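PDB 5UID: aminotransferase TlmJ from Streptoalloteichus hindustanus, which probably acts as a pyridoxal-5'-phosphate-dependent aminotransferase in natural-product biosynthesis. Local coordinates for residues K38-D43 and V250-G255; C61-F66 and R243-N248; S68-G73 and R209-L214; D78-P83 and N92-R97. One frame throughout, in Å; residues are numbered along the deposited sequence.

Contact 1. Residues K38-D43 and V250-G255; sequences KVFEAD and VAASIG. With PLP (pyridoxal-5'-phosphate), chain J.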
# COMPACT_ATOMS: atom_id res chain seq x y z
N LYS A 38 13.17 10.26 -3.83
CA LYS A 38 14.38 10.70 -3.15
C LYS A 38 14.29 12.18 -2.77
O LYS A 38 14.74 12.57 -1.69
CB LYS A 38 15.60 10.45 -4.05
CG LYS A 38 16.94 10.67 -3.36
CD LYS A 38 18.10 10.38 -4.30
CE LYS A 38 19.44 10.70 -3.64
NZ LYS A 38 20.59 10.45 -4.56
N VAL A 39 13.70 13.00 -3.64
CA VAL A 39 13.56 14.42 -3.34
C VAL A 39 12.60 14.63 -2.17
O VAL A 39 12.87 15.41 -1.26
CB VAL A 39 13.12 15.19 -4.59
CG1 VAL A 39 12.64 16.59 -4.23
CG2 VAL A 39 14.26 15.26 -5.60
N PHE A 40 11.46 13.93 -2.18
CA PHE A 40 10.49 14.10 -1.11
C PHE A 40 11.05 13.63 0.23
O PHE A 40 10.82 14.27 1.26
CB PHE A 40 9.19 13.35 -1.44
CG PHE A 40 8.12 13.51 -0.40
CD1 PHE A 40 7.85 14.75 0.16
CD2 PHE A 40 7.36 12.42 0.01
CE1 PHE A 40 6.86 14.90 1.11
CE2 PHE A 40 6.37 12.57 0.96
CZ PHE A 40 6.12 13.81 1.51
N GLU A 41 11.79 12.51 0.23
CA GLU A 41 12.45 12.08 1.46
C GLU A 41 13.41 13.15 1.96
O GLU A 41 13.41 13.50 3.15
CB GLU A 41 13.19 10.76 1.22
CG GLU A 41 12.28 9.55 1.08
CD GLU A 41 13.04 8.25 0.96
OE1 GLU A 41 14.29 8.28 1.01
OE2 GLU A 41 12.40 7.19 0.81
N ALA A 42 14.24 13.70 1.06
CA ALA A 42 15.16 14.76 1.46
C ALA A 42 14.42 15.99 1.94
O ALA A 42 14.83 16.64 2.91
CB ALA A 42 16.09 15.11 0.30
N ASP A 43 13.31 16.33 1.28
CA ASP A 43 12.51 17.47 1.72
C ASP A 43 11.91 17.23 3.10
O ASP A 43 11.98 18.10 3.98
CB ASP A 43 11.40 17.76 0.70
CG ASP A 43 11.93 18.35 -0.59
OD1 ASP A 43 13.14 18.67 -0.65
OD2 ASP A 43 11.14 18.48 -1.55
N VAL A 250 4.63 9.39 -8.23
CA VAL A 250 3.45 10.23 -8.39
C VAL A 250 3.03 10.80 -7.05
O VAL A 250 2.84 12.02 -6.89
CB VAL A 250 2.30 9.44 -9.06
CG1 VAL A 250 1.18 10.38 -9.47
CG2 VAL A 250 2.83 8.68 -10.26
N ALA A 251 2.90 9.93 -6.04
CA ALA A 251 2.56 10.40 -4.70
C ALA A 251 3.67 11.27 -4.12
O ALA A 251 3.39 12.27 -3.45
CB ALA A 251 2.28 9.20 -3.79
N ALA A 252 4.93 10.90 -4.37
CA ALA A 252 6.04 11.67 -3.83
C ALA A 252 6.08 13.08 -4.40
O ALA A 252 6.37 14.04 -3.67
CB ALA A 252 7.36 10.94 -4.09
N SER A 253 5.80 13.23 -5.69
CA SER A 253 5.81 14.56 -6.29
C SER A 253 4.70 15.43 -5.72
O SER A 253 4.87 16.64 -5.54
CB SER A 253 5.69 14.47 -7.81
OG SER A 253 4.39 14.07 -8.20
N ILE A 254 3.54 14.83 -5.43
CA ILE A 254 2.49 15.54 -4.71
C ILE A 254 2.97 15.93 -3.31
O ILE A 254 2.68 17.03 -2.83
CB ILE A 254 1.21 14.69 -4.65
CG1 ILE A 254 0.68 14.43 -6.06
CG2 ILE A 254 0.14 15.36 -3.80
CD1 ILE A 254 -0.56 13.57 -6.09
N GLY A 255 3.72 15.04 -2.66
CA GLY A 255 4.17 15.31 -1.30
C GLY A 255 5.07 16.53 -1.20
O GLY A 255 4.96 17.32 -0.26
N1 PLP J . -1.16 8.07 -7.95
C2 PLP J . -1.49 9.02 -7.01
C2A PLP J . -1.64 10.46 -7.41
C3 PLP J . -1.70 8.65 -5.69
O3 PLP J . -2.03 9.62 -4.77
C4 PLP J . -1.57 7.33 -5.28
C4A PLP J . -1.19 7.12 -3.84
O4A PLP J . -0.13 6.57 -3.52
C5 PLP J . -1.23 6.38 -6.25
C6 PLP J . -1.03 6.76 -7.57
C5A PLP J . -1.08 4.91 -5.90
O4P PLP J . -2.12 4.48 -5.05
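Phe40 of helix 35-48 reaches across to Ala252 and Gly255, which lie one turn apart on helix 249-280. Along 250-255, Val250 comes first and turns to a bound pyridoxal-5'-phosphate, its CG1 lying 3.5 Å from ligand atom C2A. Ala251 follows, with CB 3.6 Å from O4A of the same ligand. Ala252 meets Phe40 CB: the two CB atoms are 4.0 Å apart, and the Ala252 carbonyl oxygen lies near Phe40 CB and CG. Ser253 points away and gives its OG to Val250 O at 2.9 Å. Ile254 returns to the ligand, CD1 being 3.5 Å from C2A. Gly255 closes the run with CA over one face of the Phe40 ring, 3.9 Å from its centroid and 21° off the normal, a CH-pi contact. The ring is carried there because CG of Phe40 stands anti to its own backbone nitrogen (chi1 -178°). An alanine at Phe40 would probably open a gap beside Gly255 and lose the CH-pi contact. Val250, Ala251 and Ile254 thus line the ligand pocket while Ala252 and Gly255 carry the helix-helix packing. Beyond the pair, Val250, Ser253 and Ile254 rest on helix 16-28, and Ile254 also packs on Phe26 of the second subunit.

Contact 2. Residues C61-F66 and R243-N248; sequences CTEGLF and RRSISN. With PLP (pyridoxal-5'-phosphate), chain J.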
# COMPACT_ATOMS: atom_id res chain seq x y z
N CYS A 61 0.85 4.87 6.67
CA CYS A 61 1.30 4.88 8.06
C CYS A 61 1.07 3.53 8.73
O CYS A 61 1.91 3.06 9.49
CB CYS A 61 0.58 5.98 8.84
SG CYS A 61 1.14 6.16 10.56
N THR A 62 -0.08 2.90 8.46
CA THR A 62 -0.35 1.58 9.01
C THR A 62 0.76 0.60 8.64
O THR A 62 1.25 -0.15 9.48
CB THR A 62 -1.70 1.07 8.52
OG1 THR A 62 -2.73 2.00 8.90
CG2 THR A 62 -2.00 -0.30 9.13
N GLU A 63 1.17 0.62 7.37
CA GLU A 63 2.26 -0.24 6.94
C GLU A 63 3.55 0.12 7.65
O GLU A 63 4.34 -0.76 8.02
CB GLU A 63 2.43 -0.14 5.42
CG GLU A 63 3.45 -1.11 4.86
CD GLU A 63 2.98 -2.55 4.91
OE1 GLU A 63 1.77 -2.79 5.06
OE2 GLU A 63 3.84 -3.44 4.79
N GLY A 64 3.79 1.42 7.86
CA GLY A 64 4.94 1.84 8.65
C GLY A 64 4.87 1.35 10.08
O GLY A 64 5.90 1.03 10.68
N LEU A 65 3.67 1.28 10.65
CA LEU A 65 3.52 0.77 12.01
C LEU A 65 3.77 -0.74 12.05
O LEU A 65 4.46 -1.23 12.96
CB LEU A 65 2.13 1.10 12.56
CG LEU A 65 1.85 2.57 12.88
CD1 LEU A 65 0.36 2.81 13.05
CD2 LEU A 65 2.61 3.01 14.14
N PHE A 66 3.22 -1.48 11.09
CA PHE A 66 3.48 -2.92 11.02
C PHE A 66 4.96 -3.20 10.83
O PHE A 66 5.51 -4.12 11.46
CB PHE A 66 2.67 -3.55 9.88
CG PHE A 66 1.31 -4.02 10.29
CD1 PHE A 66 0.27 -3.12 10.49
CD2 PHE A 66 1.05 -5.38 10.45
CE1 PHE A 66 -0.99 -3.56 10.86
CE2 PHE A 66 -0.21 -5.82 10.82
CZ PHE A 66 -1.23 -4.91 11.02
N ARG A 243 6.63 -7.83 2.43
CA ARG A 243 5.62 -7.38 1.49
C ARG A 243 6.22 -6.30 0.59
O ARG A 243 7.42 -5.99 0.66
CB ARG A 243 4.39 -6.86 2.24
CG ARG A 243 3.70 -7.90 3.11
CD ARG A 243 2.55 -7.30 3.91
NE ARG A 243 3.00 -6.21 4.77
CZ ARG A 243 3.48 -6.37 6.00
NH1 ARG A 243 3.57 -7.58 6.53
NH2 ARG A 243 3.86 -5.31 6.70
N ARG A 244 5.39 -5.70 -0.26
CA ARG A 244 5.79 -4.54 -1.06
C ARG A 244 5.18 -3.31 -0.38
O ARG A 244 3.97 -3.08 -0.48
CB ARG A 244 5.33 -4.69 -2.50
CG ARG A 244 5.93 -3.66 -3.46
CD ARG A 244 5.50 -3.95 -4.88
NE ARG A 244 5.99 -2.97 -5.85
CZ ARG A 244 5.33 -1.87 -6.21
NH1 ARG A 244 4.15 -1.60 -5.67
NH2 ARG A 244 5.85 -1.04 -7.11
N SER A 245 6.01 -2.54 0.30
CA SER A 245 5.56 -1.50 1.21
C SER A 245 6.05 -0.12 0.78
O SER A 245 6.19 0.78 1.62
CB SER A 245 6.00 -1.80 2.63
OG SER A 245 5.66 -3.13 3.00
N ILE A 246 6.32 0.07 -0.50
CA ILE A 246 6.90 1.30 -1.00
C ILE A 246 5.81 2.20 -1.55
O ILE A 246 4.68 1.77 -1.81
CB ILE A 246 7.98 1.02 -2.07
CG1 ILE A 246 7.36 0.26 -3.25
CG2 ILE A 246 9.14 0.25 -1.47
CD1 ILE A 246 8.30 0.09 -4.43
N SER A 247 6.15 3.47 -1.74
CA SER A 247 5.30 4.43 -2.42
C SER A 247 5.80 4.60 -3.85
O SER A 247 6.63 3.82 -4.34
CB SER A 247 5.27 5.75 -1.64
OG SER A 247 4.25 6.61 -2.13
N ASN A 248 5.32 5.63 -4.54
CA ASN A 248 5.70 5.86 -5.92
C ASN A 248 5.98 7.35 -6.14
O ASN A 248 5.67 8.19 -5.29
CB ASN A 248 4.62 5.36 -6.90
CG ASN A 248 3.27 5.99 -6.66
OD1 ASN A 248 3.07 7.18 -6.92
ND2 ASN A 248 2.32 5.19 -6.17
N1 PLP J . -1.16 8.07 -7.95
C2 PLP J . -1.49 9.02 -7.01
C2A PLP J . -1.64 10.46 -7.41
C3 PLP J . -1.70 8.65 -5.69
O3 PLP J . -2.03 9.62 -4.77
C4 PLP J . -1.57 7.33 -5.28
C4A PLP J . -1.19 7.12 -3.84
O4A PLP J . -0.13 6.57 -3.52
C5 PLP J . -1.23 6.38 -6.25
C6 PLP J . -1.03 6.76 -7.57
C5A PLP J . -1.08 4.91 -5.90
O4P PLP J . -2.12 4.48 -5.05
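Glu63 and Ser245 approach to 6.7 Å between CA atoms, where the first turn of helix 61-72 faces the irregular loop 243-248. Glu63 OE2 is the focus, accepting three hydrogen bonds. Arg243 grips it side-on: NE binds Glu63 OE2 at 2.9 Å on the syn lone pair, and NH2 binds the same oxygen at 2.7 Å from above the carboxylate plane. Both bonds lie near the guanidinium plane, which stands 76° from that of the carboxylate. Ser245 OG adds the third bond to Glu63 OE2, at 2.6 Å, from the opposite face of the carboxylate to NH2. Glu63 gets there with CG anti to its backbone nitrogen (chi1 -174°) and a bend at chi2. Arg243 NH1 has a further salt bridge to Glu70. With an alanine at Glu63, Arg243 would probably keep only Glu70 of the two carboxylates named here to offset its charge, and Ser245 OG would lose its acceptor. Farther along, Asn248 N-caps helix 249-280 and puts ND2 3.4 Å from C5A of pyridoxal-5'-phosphate. At the helix 61-72 N-terminus, the Cys61 and Thr62 amides bind the phosphate of the modified lysine at position 187, an anchor characteristic of fold-type I aminotransferases.

Contact 3. Residues S68-G73 and R209-L214; sequences SMELLG and RKLASL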
# COMPACT_ATOMS: atom_id res chain seq x y z
N SER A 68 7.53 -1.37 11.76
CA SER A 68 8.31 -1.06 12.96
C SER A 68 8.22 -2.19 13.98
O SER A 68 9.21 -2.53 14.63
CB SER A 68 7.85 0.26 13.57
OG SER A 68 6.54 0.16 14.09
N MSE A 69 7.04 -2.78 14.14
CA MSE A 69 6.87 -3.91 15.06
C MSE A 69 7.64 -5.13 14.56
O MSE A 69 8.11 -5.94 15.35
CB MSE A 69 5.39 -4.25 15.24
CG MSE A 69 4.58 -3.16 15.94
SE MSE A 69 5.28 -2.70 17.71
CE MSE A 69 5.78 -0.85 17.37
N GLU A 70 7.77 -5.25 13.23
CA GLU A 70 8.58 -6.32 12.67
C GLU A 70 10.06 -6.07 12.91
O GLU A 70 10.79 -6.96 13.36
CB GLU A 70 8.30 -6.47 11.17
CG GLU A 70 6.90 -6.98 10.85
CD GLU A 70 6.61 -6.96 9.36
OE1 GLU A 70 7.54 -6.73 8.57
OE2 GLU A 70 5.44 -7.18 8.98
N LEU A 71 10.52 -4.85 12.62
CA LEU A 71 11.94 -4.53 12.77
C LEU A 71 12.38 -4.62 14.22
O LEU A 71 13.51 -5.04 14.51
CB LEU A 71 12.22 -3.14 12.20
CG LEU A 71 12.02 -2.99 10.70
CD1 LEU A 71 12.01 -1.53 10.30
CD2 LEU A 71 13.10 -3.74 9.94
N LEU A 72 11.51 -4.24 15.15
CA LEU A 72 11.85 -4.31 16.57
C LEU A 72 11.82 -5.74 17.10
O LEU A 72 12.35 -6.00 18.18
CB LEU A 72 10.90 -3.43 17.38
CG LEU A 72 11.05 -1.92 17.19
CD1 LEU A 72 9.96 -1.18 17.94
CD2 LEU A 72 12.42 -1.45 17.63
N GLY A 73 11.22 -6.67 16.36
CA GLY A 73 11.25 -8.06 16.75
C GLY A 73 10.26 -8.47 17.81
O GLY A 73 10.52 -9.42 18.56
N ARG A 209 14.37 -0.21 4.48
CA ARG A 209 14.33 -0.06 3.03
C ARG A 209 14.29 -1.42 2.34
O ARG A 209 13.55 -1.61 1.37
CB ARG A 209 15.53 0.75 2.55
CG ARG A 209 15.48 2.21 2.95
CD ARG A 209 16.67 2.98 2.40
NE ARG A 209 16.57 4.41 2.71
CZ ARG A 209 17.13 4.99 3.76
NH1 ARG A 209 17.85 4.27 4.61
NH2 ARG A 209 16.97 6.29 3.97
N LYS A 210 15.08 -2.38 2.83
CA LYS A 210 15.08 -3.71 2.23
C LYS A 210 13.77 -4.44 2.53
O LYS A 210 13.16 -5.02 1.64
CB LYS A 210 16.28 -4.51 2.74
CG LYS A 210 17.60 -4.09 2.13
CD LYS A 210 18.77 -4.75 2.85
CE LYS A 210 18.59 -6.26 2.94
NZ LYS A 210 19.69 -6.91 3.71
N LEU A 211 13.33 -4.40 3.80
CA LEU A 211 12.10 -5.09 4.17
C LEU A 211 10.90 -4.52 3.41
O LEU A 211 10.02 -5.27 2.98
CB LEU A 211 11.88 -4.99 5.68
CG LEU A 211 10.66 -5.73 6.23
CD1 LEU A 211 10.76 -7.22 5.91
CD2 LEU A 211 10.53 -5.51 7.72
N ALA A 212 10.86 -3.20 3.23
CA ALA A 212 9.78 -2.59 2.46
C ALA A 212 9.83 -2.99 0.99
O ALA A 212 8.79 -2.95 0.32
CB ALA A 212 9.82 -1.07 2.59
N SER A 213 10.99 -3.37 0.48
CA SER A 213 11.14 -3.82 -0.90
C SER A 213 11.21 -5.34 -0.99
O SER A 213 12.15 -5.90 -1.57
CB SER A 213 12.38 -3.18 -1.53
OG SER A 213 12.18 -1.80 -1.76
N LEU A 214 10.23 -6.01 -0.39
CA LEU A 214 10.06 -7.46 -0.49
C LEU A 214 11.22 -8.23 0.15
O LEU A 214 11.41 -9.42 -0.14
CB LEU A 214 9.88 -7.90 -1.95
CG LEU A 214 8.64 -7.37 -2.67
CD1 LEU A 214 8.92 -7.21 -4.15
CD2 LEU A 214 7.46 -8.30 -2.45
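Glu70 brings the flat group of this contact, a carboxylate that meets Leu211 at its edge: methyl CD2 of Leu211 comes in near the carboxylate plane, 3.3 Å from Glu70 OE1, and no group of 209-214 is stacked on its faces. The arrangement is a helix-helix contact between the C-terminal turns of 61-72 and 202-212 in a fold-type I aminotransferase, with Leu71 and Leu211 as the nearest CA pair at 8.6 Å. The first of these helices ends in a Schellman motif. Gly73, at positive phi (80°), sends its N back to Glu70 O at 3.0 Å and, weakly, to Met69 O. Glu70 is extended beyond CG and crosses the leucine at a slant, bringing OE1 to CD2, and the other oxygen, OE2, is held in a salt bridge by Arg243 NH1. OE1 thus meets a methyl group while OE2 takes the arginine. Leu211 has CG anti to its backbone nitrogen (chi1 -176°), which aims the branch at helix 61-72. Beyond the pair, Leu71 also packs on Leu204 and Ala208 of helix 202-212, whereas Ser68, Met69 (selenomethionine) and Leu72 lie on strand 155-158. Leu211 further touches Ala240. Leu71 and Leu211 run antiparallel alongside one another, and their closest approach is methyl to methyl, Leu71 CD2 to Leu211 CD2 at 3.8 Å.

Contact 4. Residues D78-P83 and N92-R97; sequences DEVVLP and NAIAAR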
# COMPACT_ATOMS: atom_id res chain seq x y z
N ASP A 78 5.64 -11.14 24.13
CA ASP A 78 6.00 -9.74 24.28
C ASP A 78 4.75 -8.89 24.49
O ASP A 78 3.63 -9.29 24.18
CB ASP A 78 6.76 -9.24 23.05
CG ASP A 78 8.07 -9.98 22.83
OD1 ASP A 78 8.54 -10.66 23.76
OD2 ASP A 78 8.64 -9.86 21.72
N GLU A 79 4.96 -7.69 25.03
CA GLU A 79 3.89 -6.73 25.25
C GLU A 79 4.32 -5.37 24.73
O GLU A 79 5.50 -5.01 24.80
CB GLU A 79 3.54 -6.62 26.74
CG GLU A 79 2.92 -7.88 27.32
CD GLU A 79 2.60 -7.75 28.79
OE1 GLU A 79 3.22 -6.89 29.46
OE2 GLU A 79 1.73 -8.50 29.28
N VAL A 80 3.37 -4.62 24.18
CA VAL A 80 3.61 -3.26 23.70
C VAL A 80 2.57 -2.35 24.33
O VAL A 80 1.36 -2.60 24.21
CB VAL A 80 3.56 -3.17 22.17
CG1 VAL A 80 3.80 -1.73 21.72
CG2 VAL A 80 4.59 -4.10 21.54
N VAL A 81 3.03 -1.30 25.00
CA VAL A 81 2.15 -0.34 25.66
C VAL A 81 1.78 0.76 24.67
O VAL A 81 2.64 1.28 23.95
CB VAL A 81 2.81 0.24 26.92
CG1 VAL A 81 1.89 1.25 27.57
CG2 VAL A 81 3.17 -0.87 27.89
N LEU A 82 0.50 1.10 24.63
CA LEU A 82 -0.02 2.19 23.82
C LEU A 82 -1.29 2.68 24.47
O LEU A 82 -1.99 1.90 25.13
CB LEU A 82 -0.29 1.75 22.37
CG LEU A 82 -1.45 0.81 22.03
CD1 LEU A 82 -1.63 0.72 20.52
CD2 LEU A 82 -1.26 -0.59 22.62
N PRO A 83 -1.61 3.97 24.34
CA PRO A 83 -2.85 4.47 24.94
C PRO A 83 -4.07 3.84 24.29
O PRO A 83 -4.05 3.48 23.11
CB PRO A 83 -2.79 5.98 24.68
CG PRO A 83 -1.87 6.13 23.52
CD PRO A 83 -0.85 5.04 23.68
N ASN A 92 -3.31 -3.37 15.78
CA ASN A 92 -3.24 -4.51 14.87
C ASN A 92 -1.80 -4.85 14.53
O ASN A 92 -1.45 -6.03 14.40
CB ASN A 92 -4.03 -4.21 13.59
CG ASN A 92 -5.53 -4.38 13.78
OD1 ASN A 92 -6.01 -4.66 14.88
ND2 ASN A 92 -6.29 -4.20 12.70
N ALA A 93 -0.94 -3.84 14.41
CA ALA A 93 0.47 -4.10 14.13
C ALA A 93 1.12 -4.89 15.25
O ALA A 93 2.07 -5.65 15.01
CB ALA A 93 1.21 -2.78 13.92
N ILE A 94 0.63 -4.74 16.48
CA ILE A 94 1.18 -5.48 17.61
C ILE A 94 0.64 -6.91 17.64
O ILE A 94 1.40 -7.88 17.70
CB ILE A 94 0.87 -4.74 18.93
CG1 ILE A 94 1.51 -3.35 18.91
CG2 ILE A 94 1.34 -5.55 20.13
CD1 ILE A 94 0.81 -2.35 19.82
N ALA A 95 -0.69 -7.06 17.59
CA ALA A 95 -1.30 -8.37 17.73
C ALA A 95 -1.04 -9.28 16.54
O ALA A 95 -1.09 -10.51 16.70
CB ALA A 95 -2.81 -8.22 17.95
N ALA A 96 -0.76 -8.73 15.36
CA ALA A 96 -0.50 -9.57 14.19
C ALA A 96 0.81 -10.33 14.33
O ALA A 96 0.96 -11.41 13.75
CB ALA A 96 -0.49 -8.73 12.91
N ARG A 97 1.77 -9.78 15.08
CA ARG A 97 3.03 -10.47 15.32
C ARG A 97 2.95 -11.50 16.44
O ARG A 97 3.94 -12.18 16.71
CB ARG A 97 4.12 -9.44 15.65
CG ARG A 97 4.47 -8.51 14.51
CD ARG A 97 5.95 -8.63 14.15
NE ARG A 97 6.30 -9.98 13.74
CZ ARG A 97 7.54 -10.45 13.67
NH1 ARG A 97 8.56 -9.67 14.01
NH2 ARG A 97 7.76 -11.69 13.28
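Ile94 drives its CD1 methyl between Val80 and Leu82, two strand residues whose CB atoms both point toward helix 88-95. The two partners are met in different ways. Val80 and Ile94 lie slantwise across one another and share a broad front: CD1 of Ile94 comes within 3.6 Å of Val80 CG1, while a second branch, CG2 of Ile94, rests 3.8 Å from Val80 CG2. Both methyls of the valine are thus engaged, one by each arm of the isoleucine. Leu82 and Ile94 instead approach tip to tip, with Leu82 CD2 3.9 Å from Ile94 CD1 and Leu82 CD1 only slightly farther from the same methyl. In Ile94, CG1 stands anti to the carbonyl carbon (chi1 -61°) and leads CD1 out toward the strand, leaving CG2 alongside the valine. In Leu82, CG sits between the backbone nitrogen and the carbonyl carbon (chi1 71°), a setting that brings both of its methyls up to Ile94 CD1. The backbones remain 6.9 Å apart between the CA atoms of Val80 and Ile94, a spacing bridged by the valine and isoleucine side chains. The contact ties together the first strand and the helix of a beta-alpha-beta crossover, 79-83, 88-95 and 100-104. Val80 is bonded through its backbone to Arg100 and Val102, and its side chain lies on Ala128 and Val130 of strand 126-132. Leu82 and Ile94 both touch Pro101 of strand 100-104, while Phe66 of helix 61-72 and Phe241 of the second subunit pack on other parts of the helix.

The four contacts are nested along the chain: contact 4 lies inside the loop closed by contact 3, which lies within contact 2, which lies within contact 1. Contacts 2 and 3 share helix 61-72, have centres about 9 Å apart, and are joined by a probable backbone hydrogen bond from Ser245 N to Ala212 O. Contact 4, on the central mixed sheet, meets contact 3 through Met69 and contact 2 through Phe66. The centres of contacts 1 and 4 are about 30 Å apart. In contacts 1 and 2 the second segments adjoin, loop 243-248 running into helix 249-280, and both touch pyridoxal-5'-phosphate; contacts 3 and 4 join helices 61-72 and 88-95 to their surroundings in the same fold, away from that ligand.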